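Long-range contacts in taurine:2-oxoglutarate aminotransferase (Bifidobacterium kashiwanohense PV20-2, PDB 6JIX), which probably transfers the amino group of taurine to 2-oxoglutarate, using pyridoxal 5'-phosphate as cofactor: residues F106-F111 and V295-S300; E356-V361 and K435-L440; S13-Y18 and G28-I33; G155-F160 and F410-N415. All coordinates share one frame; numbering follows the deposited sequence.

Contact 1: F106-F111 and V295-S300; sequences FYQRVF and VSKRIS
Lys297 passes obliquely across Gln108 and bends near its end (chi4 -66°), which brings NZ within 2.7 Å of Gln108 OE1, nearly in line with the amide C=O. The same ammonium also donates to Pro104 O, while Gln108 NE2 bonds to Glu17 O of the second subunit. An alanine in place of Lys297 would probably leave Gln108 OE1 and Pro104 O without this donor, the amide then relying on its NE2 bond. Ser300 packs its CB on Gln108 CB at 3.6 Å and sets OG at the edge of the Arg109 guanidinium. The bond from Arg109 NE is weak because it is strongly bent, and Arg109 NH2 is held instead by Ser16 O of the second subunit. Strand 107-113, outermost within this chain in the seven-stranded sheet, runs antiparallel to strand 291-296, and a beta bulge shifts the register by one residue between the pairs Tyr107-Ser296 and Arg109-Val295. Backbone bonds join Gln108 N to Val295 O (3.0 Å), Val295 N to Arg109 O (3.1 Å) and Lys297 N to Phe106 O (2.8 Å). Ser296 N-caps helix 297-305, its OG accepting from Ile299 N, and Phe106 CE2 rests 3.8 Å from Ser296 CB.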
# COMPACT_ATOMS: atom_id res chain seq x y z
N PHE A 106 26.95 -0.81 -6.89
CA PHE A 106 26.13 0.30 -7.34
C PHE A 106 25.03 0.70 -6.36
O PHE A 106 24.83 1.89 -6.11
CB PHE A 106 25.54 -0.03 -8.70
CG PHE A 106 24.91 1.14 -9.36
CD1 PHE A 106 25.70 2.15 -9.87
CD2 PHE A 106 23.54 1.26 -9.42
CE1 PHE A 106 25.13 3.26 -10.47
CE2 PHE A 106 22.96 2.36 -10.02
CZ PHE A 106 23.76 3.36 -10.55
N TYR A 107 24.28 -0.25 -5.80
CA TYR A 107 23.15 0.07 -4.94
C TYR A 107 23.56 0.02 -3.47
O TYR A 107 24.58 -0.56 -3.11
CB TYR A 107 21.97 -0.88 -5.19
CG TYR A 107 21.53 -0.83 -6.63
CD1 TYR A 107 20.66 0.17 -7.09
CD2 TYR A 107 22.03 -1.75 -7.56
CE1 TYR A 107 20.29 0.23 -8.43
CE2 TYR A 107 21.65 -1.69 -8.89
CZ TYR A 107 20.79 -0.71 -9.32
OH TYR A 107 20.44 -0.67 -10.64
N GLN A 108 22.73 0.65 -2.64
CA GLN A 108 23.07 0.82 -1.23
C GLN A 108 21.92 0.46 -0.30
O GLN A 108 22.11 -0.33 0.63
CB GLN A 108 23.50 2.27 -0.97
CG GLN A 108 24.27 2.44 0.32
CD GLN A 108 25.34 1.38 0.50
OE1 GLN A 108 26.29 1.30 -0.29
NE2 GLN A 108 25.19 0.55 1.52
N ARG A 109 20.74 1.02 -0.51
CA ARG A 109 19.66 0.87 0.45
C ARG A 109 18.40 0.37 -0.24
O ARG A 109 18.29 0.36 -1.47
CB ARG A 109 19.40 2.20 1.18
CG ARG A 109 20.64 2.83 1.78
CD ARG A 109 20.32 4.12 2.54
NE ARG A 109 21.47 4.57 3.31
CZ ARG A 109 21.79 4.10 4.51
NH1 ARG A 109 21.02 3.18 5.08
NH2 ARG A 109 22.88 4.52 5.14
N VAL A 110 17.45 -0.08 0.58
CA VAL A 110 16.13 -0.50 0.12
C VAL A 110 15.06 0.22 0.95
O VAL A 110 15.14 0.27 2.18
CB VAL A 110 15.97 -2.03 0.22
CG1 VAL A 110 14.53 -2.42 -0.06
CG2 VAL A 110 16.92 -2.70 -0.74
N PHE A 111 14.07 0.78 0.27
CA PHE A 111 12.94 1.43 0.93
C PHE A 111 11.72 0.52 0.81
O PHE A 111 11.14 0.40 -0.27
CB PHE A 111 12.65 2.80 0.33
CG PHE A 111 11.54 3.52 1.03
CD1 PHE A 111 11.73 4.03 2.31
CD2 PHE A 111 10.29 3.63 0.45
CE1 PHE A 111 10.72 4.68 2.98
CE2 PHE A 111 9.28 4.27 1.11
CZ PHE A 111 9.50 4.80 2.39
N VAL A 295 17.74 1.75 -4.18
CA VAL A 295 18.30 3.02 -4.59
C VAL A 295 19.81 2.89 -4.68
O VAL A 295 20.44 2.14 -3.94
CB VAL A 295 17.88 4.17 -3.63
CG1 VAL A 295 16.37 4.17 -3.42
CG2 VAL A 295 18.59 4.07 -2.30
N SER A 296 20.39 3.64 -5.61
CA SER A 296 21.82 3.71 -5.85
C SER A 296 22.57 4.31 -4.65
O SER A 296 21.98 4.93 -3.75
CB SER A 296 22.08 4.57 -7.07
OG SER A 296 21.69 5.90 -6.76
N LYS A 297 23.89 4.13 -4.65
CA LYS A 297 24.72 4.79 -3.64
C LYS A 297 24.56 6.31 -3.70
O LYS A 297 24.44 6.96 -2.66
CB LYS A 297 26.19 4.42 -3.82
CG LYS A 297 26.64 3.14 -3.12
CD LYS A 297 27.98 2.62 -3.66
CE LYS A 297 28.08 1.10 -3.60
NZ LYS A 297 28.10 0.54 -2.20
N ARG A 298 24.55 6.88 -4.90
CA ARG A 298 24.37 8.33 -5.01
C ARG A 298 23.08 8.76 -4.32
O ARG A 298 23.08 9.68 -3.50
CB ARG A 298 24.39 8.78 -6.47
N ILE A 299 21.97 8.09 -4.65
CA ILE A 299 20.69 8.44 -4.03
C ILE A 299 20.74 8.20 -2.53
O ILE A 299 20.22 9.01 -1.74
CB ILE A 299 19.56 7.65 -4.71
CG1 ILE A 299 19.36 8.13 -6.16
CG2 ILE A 299 18.28 7.74 -3.88
CD1 ILE A 299 18.30 7.37 -6.95
N SER A 300 21.34 7.09 -2.08
CA SER A 300 21.49 6.88 -0.65
C SER A 300 22.26 8.03 -0.01
O SER A 300 21.90 8.52 1.07
CB SER A 300 22.17 5.53 -0.39
OG SER A 300 22.57 5.39 0.97

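Contact 2: E356-V361 and K435-L440; sequences EKHKCV and KLDKVL
His358 and Leu440 bring the two backbones closest, their CA atoms 6.9 Å apart, where helix 336-357 ends and a type I turn from His358 to Val361 leads into strand 361-367. Helix 426-447, the last of the chain, packs against this helix-to-strand corner. The imidazole of His358 is sandwiched: Leu440 CB sits over its centre in a CH-pi contact, 3.5 Å from the ring centroid, and Lys357 CG lies toward the rim of the opposite face. At the ring edge NE2 donates to Asp437 OD2 at 3.1 Å, in the imidazole plane but from above the carboxylate plane. Lys357, extended beyond CG, crosses Asp437 at about a right angle and forms a salt bridge from NZ to the syn lone pair of OD1 (3.1 Å). Val361 CG2 also meets Leu440 CD1 at 3.8 Å. An alanine in place of His358 would probably cost Asp437 OD2 and Asp444 OD2 their shared imidazole partner and open a gap over Leu440 CB. Since ND1 of His358 bonds to Asp444 OD2, the ring bridges two carboxylates, which would tend to raise its pKa and favour the imidazolium form, although the Lys357 ammonium would work partly against this.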
# COMPACT_ATOMS: atom_id res chain seq x y z
N GLU A 356 2.84 -20.34 -36.13
CA GLU A 356 2.77 -21.09 -37.37
C GLU A 356 1.46 -21.88 -37.49
O GLU A 356 0.97 -22.10 -38.60
CB GLU A 356 3.98 -22.02 -37.50
N LYS A 357 0.87 -22.31 -36.38
CA LYS A 357 -0.26 -23.23 -36.48
C LYS A 357 -1.64 -22.57 -36.51
O LYS A 357 -2.61 -23.25 -36.86
CB LYS A 357 -0.23 -24.24 -35.32
CG LYS A 357 -1.31 -25.32 -35.42
CD LYS A 357 -1.35 -26.28 -34.23
CE LYS A 357 -2.70 -26.98 -34.14
NZ LYS A 357 -2.67 -28.23 -33.32
N HIS A 358 -1.78 -21.31 -36.13
CA HIS A 358 -3.11 -20.75 -35.89
C HIS A 358 -3.35 -19.45 -36.66
O HIS A 358 -2.50 -18.56 -36.70
CB HIS A 358 -3.32 -20.54 -34.40
CG HIS A 358 -3.44 -21.81 -33.61
ND1 HIS A 358 -4.63 -22.49 -33.46
CD2 HIS A 358 -2.52 -22.50 -32.89
CE1 HIS A 358 -4.44 -23.55 -32.69
NE2 HIS A 358 -3.16 -23.58 -32.34
N LYS A 359 -4.53 -19.36 -37.29
CA LYS A 359 -4.87 -18.14 -38.02
C LYS A 359 -5.03 -16.97 -37.06
O LYS A 359 -4.82 -15.82 -37.48
CB LYS A 359 -6.16 -18.34 -38.83
N CYS A 360 -5.31 -17.23 -35.79
CA CYS A 360 -5.63 -16.21 -34.79
C CYS A 360 -4.43 -15.70 -33.98
O CYS A 360 -4.61 -14.83 -33.12
CB CYS A 360 -6.68 -16.74 -33.82
SG CYS A 360 -5.96 -17.88 -32.62
N VAL A 361 -3.22 -16.20 -34.22
CA VAL A 361 -2.06 -15.84 -33.40
C VAL A 361 -1.07 -15.07 -34.27
O VAL A 361 -0.43 -15.64 -35.16
CB VAL A 361 -1.40 -17.07 -32.76
CG1 VAL A 361 -0.10 -16.67 -32.07
CG2 VAL A 361 -2.36 -17.75 -31.78
N LYS A 435 -3.74 -27.52 -23.65
CA LYS A 435 -5.02 -26.85 -23.42
C LYS A 435 -5.06 -25.49 -24.13
O LYS A 435 -6.13 -25.05 -24.59
CB LYS A 435 -5.27 -26.71 -21.91
N LEU A 436 -3.92 -24.80 -24.22
CA LEU A 436 -3.86 -23.54 -24.95
C LEU A 436 -4.02 -23.77 -26.44
O LEU A 436 -4.73 -23.01 -27.12
CB LEU A 436 -2.53 -22.84 -24.65
CG LEU A 436 -2.20 -21.53 -25.37
CD1 LEU A 436 -3.20 -20.41 -25.04
CD2 LEU A 436 -0.78 -21.13 -25.01
N ASP A 437 -3.38 -24.82 -26.97
CA ASP A 437 -3.54 -25.16 -28.38
C ASP A 437 -4.99 -25.50 -28.70
O ASP A 437 -5.52 -25.06 -29.73
CB ASP A 437 -2.61 -26.33 -28.72
CG ASP A 437 -2.76 -26.79 -30.15
OD1 ASP A 437 -3.54 -27.75 -30.39
OD2 ASP A 437 -2.11 -26.21 -31.04
N LYS A 438 -5.64 -26.30 -27.85
CA LYS A 438 -7.04 -26.63 -28.08
C LYS A 438 -7.90 -25.38 -28.15
O LYS A 438 -8.77 -25.27 -29.02
CB LYS A 438 -7.59 -27.56 -26.99
CG LYS A 438 -6.96 -28.95 -26.92
CD LYS A 438 -6.36 -29.37 -28.27
CE LYS A 438 -6.31 -30.88 -28.40
NZ LYS A 438 -6.13 -31.48 -27.04
N VAL A 439 -7.67 -24.43 -27.24
CA VAL A 439 -8.52 -23.24 -27.19
C VAL A 439 -8.25 -22.34 -28.39
O VAL A 439 -9.19 -21.76 -28.96
CB VAL A 439 -8.32 -22.47 -25.88
CG1 VAL A 439 -8.93 -21.07 -25.99
CG2 VAL A 439 -8.93 -23.24 -24.70
N LEU A 440 -6.99 -22.21 -28.80
CA LEU A 440 -6.67 -21.41 -29.97
C LEU A 440 -7.38 -21.94 -31.22
O LEU A 440 -7.83 -21.16 -32.07
CB LEU A 440 -5.15 -21.34 -30.18
CG LEU A 440 -4.41 -20.68 -29.00
CD1 LEU A 440 -2.92 -20.54 -29.24
CD2 LEU A 440 -5.02 -19.32 -28.67

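Contact 3: S13-Y18 and G28-I33; sequences SLHSEY and GPVKPI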
# COMPACT_ATOMS: atom_id res chain seq x y z
N SER A 13 -21.33 -16.40 -1.85
CA SER A 13 -22.47 -15.53 -1.61
C SER A 13 -22.05 -14.30 -0.80
O SER A 13 -22.43 -13.17 -1.14
CB SER A 13 -23.58 -16.30 -0.89
OG SER A 13 -24.32 -15.48 -0.00
N LEU A 14 -21.30 -14.51 0.29
CA LEU A 14 -20.83 -13.39 1.10
C LEU A 14 -19.92 -12.46 0.29
O LEU A 14 -19.98 -11.24 0.45
CB LEU A 14 -20.11 -13.91 2.35
CG LEU A 14 -21.09 -14.57 3.31
CD1 LEU A 14 -20.66 -14.35 4.73
CD2 LEU A 14 -22.46 -13.99 3.09
N HIS A 15 -19.07 -13.02 -0.56
CA HIS A 15 -18.23 -12.18 -1.41
C HIS A 15 -19.08 -11.34 -2.35
O HIS A 15 -18.87 -10.13 -2.49
CB HIS A 15 -17.23 -13.03 -2.20
CG HIS A 15 -16.44 -12.25 -3.21
ND1 HIS A 15 -15.11 -11.93 -3.04
CD2 HIS A 15 -16.81 -11.72 -4.41
CE1 HIS A 15 -14.70 -11.23 -4.08
NE2 HIS A 15 -15.70 -11.09 -4.93
N SER A 16 -20.05 -11.97 -3.01
CA SER A 16 -20.89 -11.26 -3.97
C SER A 16 -21.69 -10.15 -3.32
O SER A 16 -22.05 -9.17 -3.99
CB SER A 16 -21.85 -12.24 -4.65
OG SER A 16 -21.30 -12.71 -5.85
N GLU A 17 -21.95 -10.27 -2.03
CA GLU A 17 -22.83 -9.37 -1.30
C GLU A 17 -22.09 -8.29 -0.52
O GLU A 17 -22.59 -7.17 -0.38
CB GLU A 17 -23.71 -10.19 -0.34
CG GLU A 17 -25.03 -9.56 0.10
CD GLU A 17 -25.71 -10.37 1.21
OE1 GLU A 17 -26.46 -9.75 2.01
OE2 GLU A 17 -25.48 -11.61 1.29
N TYR A 18 -20.89 -8.60 -0.01
CA TYR A 18 -20.20 -7.75 0.95
C TYR A 18 -18.80 -7.32 0.55
O TYR A 18 -18.25 -6.42 1.20
CB TYR A 18 -20.10 -8.47 2.31
CG TYR A 18 -21.40 -8.64 3.04
CD1 TYR A 18 -21.88 -7.63 3.87
CD2 TYR A 18 -22.13 -9.81 2.93
CE1 TYR A 18 -23.07 -7.78 4.55
CE2 TYR A 18 -23.34 -9.97 3.62
CZ TYR A 18 -23.80 -8.95 4.43
OH TYR A 18 -24.98 -9.09 5.12
N GLY A 28 -21.40 -9.63 -9.07
CA GLY A 28 -21.50 -10.69 -10.04
C GLY A 28 -21.41 -12.07 -9.40
O GLY A 28 -21.31 -12.21 -8.17
N PRO A 29 -21.47 -13.11 -10.23
CA PRO A 29 -21.09 -14.44 -9.75
C PRO A 29 -19.58 -14.53 -9.55
O PRO A 29 -18.81 -13.78 -10.16
CB PRO A 29 -21.57 -15.36 -10.88
CG PRO A 29 -21.49 -14.50 -12.11
CD PRO A 29 -21.75 -13.09 -11.68
N VAL A 30 -19.16 -15.48 -8.71
CA VAL A 30 -17.74 -15.58 -8.36
C VAL A 30 -17.36 -17.02 -8.02
O VAL A 30 -18.13 -17.75 -7.38
CB VAL A 30 -17.39 -14.63 -7.19
CG1 VAL A 30 -18.27 -14.95 -6.01
CG2 VAL A 30 -15.93 -14.73 -6.85
N LYS A 31 -16.17 -17.42 -8.46
CA LYS A 31 -15.63 -18.74 -8.13
C LYS A 31 -14.99 -18.71 -6.75
O LYS A 31 -14.09 -17.90 -6.51
CB LYS A 31 -14.61 -19.16 -9.19
CG LYS A 31 -14.49 -20.68 -9.37
CD LYS A 31 -13.70 -21.08 -10.63
CE LYS A 31 -14.09 -20.26 -11.85
NZ LYS A 31 -15.36 -20.71 -12.50
N PRO A 32 -15.44 -19.55 -5.79
CA PRO A 32 -14.80 -19.59 -4.47
C PRO A 32 -13.63 -20.57 -4.42
O PRO A 32 -13.76 -21.71 -4.86
CB PRO A 32 -15.94 -20.02 -3.55
CG PRO A 32 -16.76 -20.93 -4.42
CD PRO A 32 -16.61 -20.45 -5.85
N ILE A 33 -12.47 -20.11 -3.95
CA ILE A 33 -11.25 -20.90 -3.91
C ILE A 33 -10.98 -21.32 -2.47
O ILE A 33 -10.97 -20.48 -1.56
CB ILE A 33 -10.06 -20.14 -4.50
CG1 ILE A 33 -10.30 -19.90 -5.99
CG2 ILE A 33 -8.78 -20.92 -4.32
CD1 ILE A 33 -10.36 -21.16 -6.81
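Val30 and His15 make the apolar part of this contact, their side chains crossing obliquely. Both methyls of the valine are turned to the helix. Its chi1 of 57° sets CG1 between the backbone N and the carbonyl carbon and leaves CG2 anti to the N, where it lies over one face of the imidazole, offset toward the rim, as a CH-pi contact 4.2 Å from the centroid of the His15 ring and 23° off its normal. Val30 CG1 lies 3.9 Å from His15 CD2 and also touches Ser16 OG at 3.8 Å. Val30 packs on Ala12 as well, and Pro32 on Val11 and Ala12, so the loop between residues 28 and 33 is laid along helix 8-18 before it enters strand 33-37. The polar part rests on Ser16, whose OG is directed at Gly28 O in a hydrogen bond modelled as very short; its exact length is doubtful. His15 NE2 bonds to Gln21 OE1, a residue of the pocket for one bound glutamate, and the His15 side chain lies about 7 Å from a glutamate molecule. Leu14 and His15 also pack on Ser92 of the second subunit, which places this end of helix 8-18 at the dimer interface. With CG2 of Val30 over one face and Gln21 at its NE2, the imidazole is probably limited in rotation, and the bond to an amide oxygen is consistent with a proton on NE2.

Contact 4: G155-F160 and F410-N415; sequences GDWRRF and FGRETN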
# COMPACT_ATOMS: atom_id res chain seq x y z
N GLY A 155 0.31 4.52 -18.14
CA GLY A 155 -0.15 4.82 -19.48
C GLY A 155 -1.54 4.32 -19.84
O GLY A 155 -2.29 5.03 -20.53
N ASP A 156 -1.90 3.12 -19.40
CA ASP A 156 -3.13 2.53 -19.92
C ASP A 156 -4.36 3.23 -19.31
O ASP A 156 -4.27 4.01 -18.35
CB ASP A 156 -3.15 1.00 -19.73
CG ASP A 156 -3.30 0.54 -18.26
OD1 ASP A 156 -2.76 -0.55 -17.94
OD2 ASP A 156 -3.97 1.24 -17.45
N TRP A 157 -5.52 2.94 -19.90
CA TRP A 157 -6.73 3.72 -19.69
C TRP A 157 -7.24 3.67 -18.25
O TRP A 157 -8.14 4.45 -17.92
CB TRP A 157 -7.81 3.24 -20.66
CG TRP A 157 -8.05 1.73 -20.67
CD1 TRP A 157 -7.59 0.84 -21.60
CD2 TRP A 157 -8.82 0.96 -19.74
NE1 TRP A 157 -8.01 -0.43 -21.29
CE2 TRP A 157 -8.77 -0.39 -20.16
CE3 TRP A 157 -9.55 1.28 -18.59
CZ2 TRP A 157 -9.42 -1.41 -19.47
CZ3 TRP A 157 -10.19 0.25 -17.90
CH2 TRP A 157 -10.12 -1.07 -18.34
N ARG A 158 -6.70 2.81 -17.40
CA ARG A 158 -7.10 2.84 -15.99
C ARG A 158 -6.72 4.15 -15.31
O ARG A 158 -7.21 4.41 -14.20
CB ARG A 158 -6.48 1.64 -15.26
CG ARG A 158 -7.09 0.30 -15.69
CD ARG A 158 -6.49 -0.83 -14.91
NE ARG A 158 -5.22 -1.24 -15.48
CZ ARG A 158 -4.52 -2.29 -15.06
NH1 ARG A 158 -4.97 -3.02 -14.06
NH2 ARG A 158 -3.37 -2.60 -15.66
N ARG A 159 -5.85 4.94 -15.93
CA ARG A 159 -5.52 6.29 -15.47
C ARG A 159 -6.67 7.29 -15.64
O ARG A 159 -6.73 8.27 -14.89
CB ARG A 159 -4.27 6.78 -16.22
CG ARG A 159 -4.24 8.28 -16.50
CD ARG A 159 -2.85 8.71 -16.89
NE ARG A 159 -2.48 8.10 -18.15
CZ ARG A 159 -2.79 8.59 -19.35
NH1 ARG A 159 -3.48 9.72 -19.43
NH2 ARG A 159 -2.42 7.96 -20.46
N PHE A 160 -7.60 7.06 -16.58
CA PHE A 160 -8.62 8.06 -16.89
C PHE A 160 -9.49 8.35 -15.67
O PHE A 160 -9.85 9.51 -15.41
CB PHE A 160 -9.48 7.60 -18.08
CG PHE A 160 -8.70 7.34 -19.35
CD1 PHE A 160 -7.35 7.69 -19.45
CD2 PHE A 160 -9.31 6.76 -20.45
CE1 PHE A 160 -6.62 7.44 -20.63
CE2 PHE A 160 -8.60 6.50 -21.63
CZ PHE A 160 -7.24 6.84 -21.72
N PHE A 410 -4.81 -14.83 -17.57
CA PHE A 410 -5.50 -13.58 -17.86
C PHE A 410 -4.74 -12.88 -18.96
O PHE A 410 -3.66 -13.30 -19.37
CB PHE A 410 -5.62 -12.69 -16.61
CG PHE A 410 -4.35 -11.95 -16.26
CD1 PHE A 410 -3.28 -12.60 -15.64
CD2 PHE A 410 -4.21 -10.60 -16.57
CE1 PHE A 410 -2.10 -11.91 -15.33
CE2 PHE A 410 -3.02 -9.90 -16.26
CZ PHE A 410 -1.97 -10.56 -15.64
N GLY A 411 -5.32 -11.77 -19.43
CA GLY A 411 -4.65 -10.94 -20.40
C GLY A 411 -5.20 -9.54 -20.31
O GLY A 411 -6.16 -9.27 -19.58
N ARG A 412 -4.54 -8.63 -21.02
CA ARG A 412 -5.05 -7.28 -21.23
C ARG A 412 -5.07 -7.01 -22.72
O ARG A 412 -4.37 -7.66 -23.50
CB ARG A 412 -4.20 -6.23 -20.49
CG ARG A 412 -4.46 -6.24 -18.97
CD ARG A 412 -3.99 -4.96 -18.30
NE ARG A 412 -4.75 -3.81 -18.76
CZ ARG A 412 -5.84 -3.36 -18.15
NH1 ARG A 412 -6.29 -3.96 -17.05
NH2 ARG A 412 -6.48 -2.32 -18.65
N GLU A 413 -5.94 -6.09 -23.12
CA GLU A 413 -5.99 -5.66 -24.52
C GLU A 413 -6.22 -6.89 -25.41
O GLU A 413 -7.26 -7.55 -25.27
CB GLU A 413 -4.73 -4.86 -24.84
CG GLU A 413 -4.67 -3.47 -24.21
CD GLU A 413 -6.05 -2.89 -23.93
OE1 GLU A 413 -6.93 -2.90 -24.84
OE2 GLU A 413 -6.25 -2.41 -22.79
N THR A 414 -5.31 -7.21 -26.33
CA THR A 414 -5.49 -8.25 -27.33
C THR A 414 -4.59 -9.44 -27.06
O THR A 414 -4.29 -10.21 -27.98
CB THR A 414 -5.24 -7.68 -28.75
OG1 THR A 414 -5.95 -8.43 -29.74
CG2 THR A 414 -3.76 -7.70 -29.13
N ASN A 415 -4.16 -9.62 -25.80
CA ASN A 415 -3.14 -10.60 -25.45
C ASN A 415 -3.65 -11.66 -24.49
O ASN A 415 -4.56 -11.42 -23.69
CB ASN A 415 -1.92 -9.94 -24.83
CG ASN A 415 -1.43 -8.80 -25.66
OD1 ASN A 415 -1.72 -7.63 -25.37
ND2 ASN A 415 -0.71 -9.13 -26.73
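The guanidinium groups of Arg158 and Arg412 lie flat on each other, reaching tip to tip, with centres 3.5 Å apart and planes at 6°. Arg412 NH1 stands over the centre of the Arg158 group, while Arg158 NE lies toward the rim of the Arg412 group. At the edge of the Arg158 guanidinium is the carboxylate of Asp156, which takes a salt bridge from Arg158 NH2 on OD1 (3.1 Å) in the guanidinium plane; OD1 also accepts from Asn225 ND2, and OD2 caps the turn by accepting from Arg158 N. The Trp157 ring is tilted 47° to the Arg412 guanidinium, and Arg412 NH2 comes within 3.2 Å of Trp157 CZ2; His389 stacks on the same indole. Trp157 NE1 donates to the syn lone pair of Glu413 OE2 at 3.0 Å, the carboxylate standing almost perpendicular to the ring, and Glu413 OE1 bonds to His389 N. Arg158 also makes cation-pi contacts with Tyr143, of the cofactor pocket, and with Trp23, which binds a glutamate; its side chain is about 6 Å from the pyridoxal phosphate. Asp156 OD1, 3.9 Å from Arg412 NE and well out of that guanidinium plane, can act on it through charge alone. Together with the aromatic rings, this carboxylate would probably offset the repulsion between the two stacked cations.

In the fold
From the N terminus, contact 3 comes first, closing a short loop that folds residues 28-33 back on helix 8-18. Contact 1 opens next at strand 107-113, and contact 4 opens inside it at 155-160 before contact 1 closes at 295-300, beside the outermost strand, within this chain, of the large sheet. Contact 2 then opens at 356-361; contact 4 closes at 410-415 and contact 2 at 435-440. Contact 4 therefore crosses both, tying the region beside the cofactor to the C-terminal part, where its nearest atoms are about 7 Å from those of contact 2. Contacts 1 and 3 lie far apart in one chain, yet contact 1 reaches helix 8-18 of the second subunit.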